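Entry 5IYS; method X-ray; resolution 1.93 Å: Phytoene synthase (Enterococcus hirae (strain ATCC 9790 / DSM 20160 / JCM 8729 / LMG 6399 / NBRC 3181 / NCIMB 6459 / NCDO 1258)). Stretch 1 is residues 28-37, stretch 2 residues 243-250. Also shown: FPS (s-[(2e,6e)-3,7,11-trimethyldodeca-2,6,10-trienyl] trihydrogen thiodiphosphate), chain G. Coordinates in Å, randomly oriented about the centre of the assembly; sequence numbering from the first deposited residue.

Stretch 1, residues 28-37: KSFYLAFSQL
Stretch 2 243-250: ASAAFIYR

Residues 28-34 and 243-250 are both helical, with phi/psi mostly near -60/-45, relaxing to -77/-15 at F34, and run nearly antiparallel: their axes cross at 150° and approach to 8.3 Å. The register is fixed by CA-CA separations of 5.0 Å for A33 and A245 and 6.9 Å for S29 and I248, and the contact buries 398 Å² summed over both sides.

K28 (chi1 m) stays out of reach. S29 (chi1 m) points toward the partner, its OG 3.4 Å from I248 CG2; I248 is m,t. A water lies 3.2 Å from S29 OG and donates a weak hydrogen bond to I248 O at 3.4 Å, so the small polar side chain packs on a methyl while its hydroxyl keeps a water partner.

F30 leaves its helix sideways, but chi1 -76° and chi2 -41° bring the ring end inward. Its edge meets A245 CB, 3.9 Å from CE1, and CZ lies 3.8 Å from Y249 CD1. The F30 and Y249 planes differ by 7°, yet with centroids 5.5 Å apart the rings are slid and barely overlap. Both reach the ligand: F30 CE2 is 3.4 Å from FPS C2, and Y249 OH (chi1 -144°, between wells) donates to FPS O2B at 2.8 Å.

Y31 (t) remains outside the contact. A33 marks the tightest backbone approach: its CB is 3.4 Å from A245 N and 3.8 Å from A245 CB, a spacing that two methyl side chains accommodate. F34 (chi1 -73°, chi2 -64°) sends CE2 to 3.8 Å from A245 CB, so this buried alanine touches both phenylalanines.

A type I turn spans F34 to L37. Within it Q36 (m,t, chi3 104°) points toward stretch 2; its NE2 donates to S244 OG (chi1 m) at 3.0 Å and 173°, and to A33 O at 3.0 Å and 169°, tying the turn to both helices.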

# COMPACT_ATOMS: atom_id res chain seq x y z
N LYS A 28 -6.82 -9.02 -4.50
CA LYS A 28 -6.46 -10.20 -5.29
C LYS A 28 -5.01 -10.07 -5.73
O LYS A 28 -4.30 -11.07 -5.75
CB LYS A 28 -7.36 -10.34 -6.52
CG LYS A 28 -8.79 -10.73 -6.18
CD LYS A 28 -9.38 -11.62 -7.27
CE LYS A 28 -10.17 -10.82 -8.31
NZ LYS A 28 -9.47 -9.58 -8.78
N SER A 29 -4.60 -8.83 -6.02
CA SER A 29 -3.21 -8.51 -6.39
C SER A 29 -2.17 -8.85 -5.33
O SER A 29 -1.17 -9.48 -5.62
CB SER A 29 -3.06 -7.02 -6.71
OG SER A 29 -3.64 -6.67 -7.96
N PHE A 30 -2.34 -8.32 -4.13
CA PHE A 30 -1.34 -8.53 -3.08
C PHE A 30 -1.41 -9.96 -2.56
O PHE A 30 -0.40 -10.52 -2.17
CB PHE A 30 -1.54 -7.50 -1.96
CG PHE A 30 -1.03 -6.12 -2.31
CD1 PHE A 30 0.15 -5.95 -2.99
CD2 PHE A 30 -1.73 -4.99 -1.92
CE1 PHE A 30 0.62 -4.67 -3.32
CE2 PHE A 30 -1.26 -3.70 -2.20
CZ PHE A 30 -0.08 -3.55 -2.91
N TYR A 31 -2.59 -10.57 -2.60
CA TYR A 31 -2.68 -11.98 -2.25
C TYR A 31 -1.90 -12.83 -3.23
O TYR A 31 -1.15 -13.69 -2.82
CB TYR A 31 -4.15 -12.49 -2.22
CG TYR A 31 -4.27 -13.93 -1.76
CD1 TYR A 31 -3.65 -14.36 -0.60
CD2 TYR A 31 -5.14 -14.82 -2.40
CE1 TYR A 31 -3.75 -15.66 -0.16
CE2 TYR A 31 -5.28 -16.12 -1.95
CZ TYR A 31 -4.61 -16.53 -0.81
OH TYR A 31 -4.75 -17.83 -0.36
N LEU A 32 -2.09 -12.59 -4.53
CA LEU A 32 -1.34 -13.35 -5.54
C LEU A 32 0.16 -13.11 -5.39
O LEU A 32 0.95 -14.05 -5.30
CB LEU A 32 -1.75 -12.87 -6.93
CG LEU A 32 -0.97 -13.50 -8.09
CD1 LEU A 32 -1.12 -15.01 -7.96
CD2 LEU A 32 -1.57 -13.02 -9.41
N ALA A 33 0.56 -11.84 -5.29
CA ALA A 33 1.98 -11.51 -5.22
C ALA A 33 2.60 -12.13 -3.96
O ALA A 33 3.57 -12.89 -4.05
CB ALA A 33 2.16 -10.01 -5.22
N PHE A 34 2.02 -11.88 -2.79
CA PHE A 34 2.65 -12.31 -1.55
C PHE A 34 2.51 -13.78 -1.24
O PHE A 34 3.22 -14.31 -0.40
CB PHE A 34 2.28 -11.42 -0.35
CG PHE A 34 2.95 -10.06 -0.40
CD1 PHE A 34 4.33 -9.97 -0.32
CD2 PHE A 34 2.22 -8.92 -0.71
CE1 PHE A 34 4.96 -8.72 -0.41
CE2 PHE A 34 2.84 -7.66 -0.77
CZ PHE A 34 4.21 -7.56 -0.61
N SER A 35 1.59 -14.45 -1.93
CA SER A 35 1.42 -15.88 -1.79
C SER A 35 2.62 -16.64 -2.34
O SER A 35 2.80 -17.82 -2.02
CB SER A 35 0.14 -16.33 -2.48
OG SER A 35 0.34 -16.36 -3.88
N GLN A 36 3.51 -15.95 -3.03
CA GLN A 36 4.75 -16.56 -3.51
C GLN A 36 5.84 -16.68 -2.43
O GLN A 36 6.87 -17.29 -2.68
CB GLN A 36 5.31 -15.76 -4.68
CG GLN A 36 4.37 -15.83 -5.89
CD GLN A 36 4.81 -14.90 -7.00
OE1 GLN A 36 5.38 -15.31 -8.02
NE2 GLN A 36 4.66 -13.61 -6.75
N LEU A 37 5.63 -16.03 -1.29
CA LEU A 37 6.51 -16.19 -0.13
C LEU A 37 6.37 -17.58 0.44
O LEU A 37 5.31 -18.21 0.33
CB LEU A 37 6.10 -15.19 0.96
CG LEU A 37 6.34 -13.73 0.65
CD1 LEU A 37 5.72 -12.82 1.76
CD2 LEU A 37 7.87 -13.58 0.52
N ALA A 243 8.89 -8.08 -5.70
CA ALA A 243 8.87 -7.54 -7.05
C ALA A 243 7.55 -7.73 -7.78
O ALA A 243 7.05 -6.82 -8.47
CB ALA A 243 10.05 -8.14 -7.85
N SER A 244 6.93 -8.90 -7.63
CA SER A 244 5.58 -9.11 -8.16
C SER A 244 4.58 -8.06 -7.67
O SER A 244 3.83 -7.46 -8.46
CB SER A 244 5.05 -10.52 -7.84
OG SER A 244 5.86 -11.47 -8.49
N ALA A 245 4.57 -7.84 -6.36
CA ALA A 245 3.64 -6.83 -5.83
C ALA A 245 3.90 -5.48 -6.51
O ALA A 245 2.95 -4.79 -6.91
CB ALA A 245 3.74 -6.72 -4.32
N ALA A 246 5.17 -5.10 -6.62
CA ALA A 246 5.52 -3.84 -7.23
C ALA A 246 5.06 -3.78 -8.70
O ALA A 246 4.55 -2.75 -9.13
CB ALA A 246 7.07 -3.59 -7.09
N PHE A 247 5.43 -4.80 -9.51
CA PHE A 247 5.14 -4.76 -10.95
C PHE A 247 3.63 -4.80 -11.20
O PHE A 247 3.10 -4.05 -12.03
CB PHE A 247 5.77 -5.96 -11.66
CG PHE A 247 7.21 -5.74 -12.09
CD1 PHE A 247 8.19 -5.46 -11.16
CD2 PHE A 247 7.59 -6.08 -13.39
CE1 PHE A 247 9.56 -5.37 -11.55
CE2 PHE A 247 8.93 -6.02 -13.78
CZ PHE A 247 9.91 -5.65 -12.86
N ILE A 248 2.93 -5.64 -10.44
CA ILE A 248 1.47 -5.66 -10.59
C ILE A 248 0.85 -4.31 -10.25
O ILE A 248 -0.05 -3.84 -10.96
CB ILE A 248 0.84 -6.84 -9.83
CG1 ILE A 248 1.24 -8.13 -10.54
CG2 ILE A 248 -0.69 -6.76 -9.72
CD1 ILE A 248 1.24 -9.37 -9.64
N TYR A 249 1.25 -3.70 -9.13
CA TYR A 249 0.64 -2.43 -8.76
C TYR A 249 0.98 -1.34 -9.80
O TYR A 249 0.09 -0.60 -10.22
CB TYR A 249 1.01 -2.01 -7.33
CG TYR A 249 -0.15 -1.33 -6.67
CD1 TYR A 249 -1.25 -2.06 -6.25
CD2 TYR A 249 -0.19 0.06 -6.57
CE1 TYR A 249 -2.31 -1.44 -5.62
CE2 TYR A 249 -1.25 0.70 -5.95
CZ TYR A 249 -2.31 -0.06 -5.50
OH TYR A 249 -3.38 0.56 -4.92
N ARG A 250 2.23 -1.32 -10.27
CA ARG A 250 2.71 -0.28 -11.20
C ARG A 250 1.97 -0.34 -12.53
O ARG A 250 1.82 0.68 -13.22
CB ARG A 250 4.20 -0.47 -11.49
CG ARG A 250 4.74 0.55 -12.49
CD ARG A 250 6.27 0.46 -12.59
NE ARG A 250 6.63 -0.86 -13.12
CZ ARG A 250 7.88 -1.26 -13.33
NH1 ARG A 250 8.88 -0.45 -13.02
NH2 ARG A 250 8.12 -2.49 -13.78
C1 FPS G . -3.25 -0.71 -1.82
S1 FPS G . -4.09 -1.71 -0.65
C2 FPS G . -1.90 -0.51 -1.16
C3 FPS G . -1.17 0.61 -1.24
C4 FPS G . -1.65 1.78 -2.05
C5 FPS G . 0.18 0.73 -0.55
C6 FPS G . 0.61 -0.51 0.23
C7 FPS G . 2.10 -0.40 0.52
C8 FPS G . 2.91 -1.48 0.52
C10 FPS G . 4.34 -1.26 0.95
C9 FPS G . 2.43 -2.87 0.19
C11 FPS G . 5.27 -1.77 -0.16
C12 FPS G . 6.72 -1.74 0.30
C13 FPS G . 7.38 -2.79 0.85
C14 FPS G . 8.83 -2.65 1.23
C15 FPS G . 6.71 -4.12 1.07
PA FPS G . -5.70 -2.69 -1.51
O1A FPS G . -6.00 -3.94 -0.80
O2A FPS G . -6.90 -1.67 -1.17
O3A FPS G . -5.66 -2.82 -3.10
PB FPS G . -6.28 -1.56 -3.92
O1B FPS G . -7.72 -1.81 -4.27
O2B FPS G . -5.34 -1.41 -5.09
O3B FPS G . -6.27 -0.26 -3.14
O HOH W 1 -3.25 -4.06 -9.81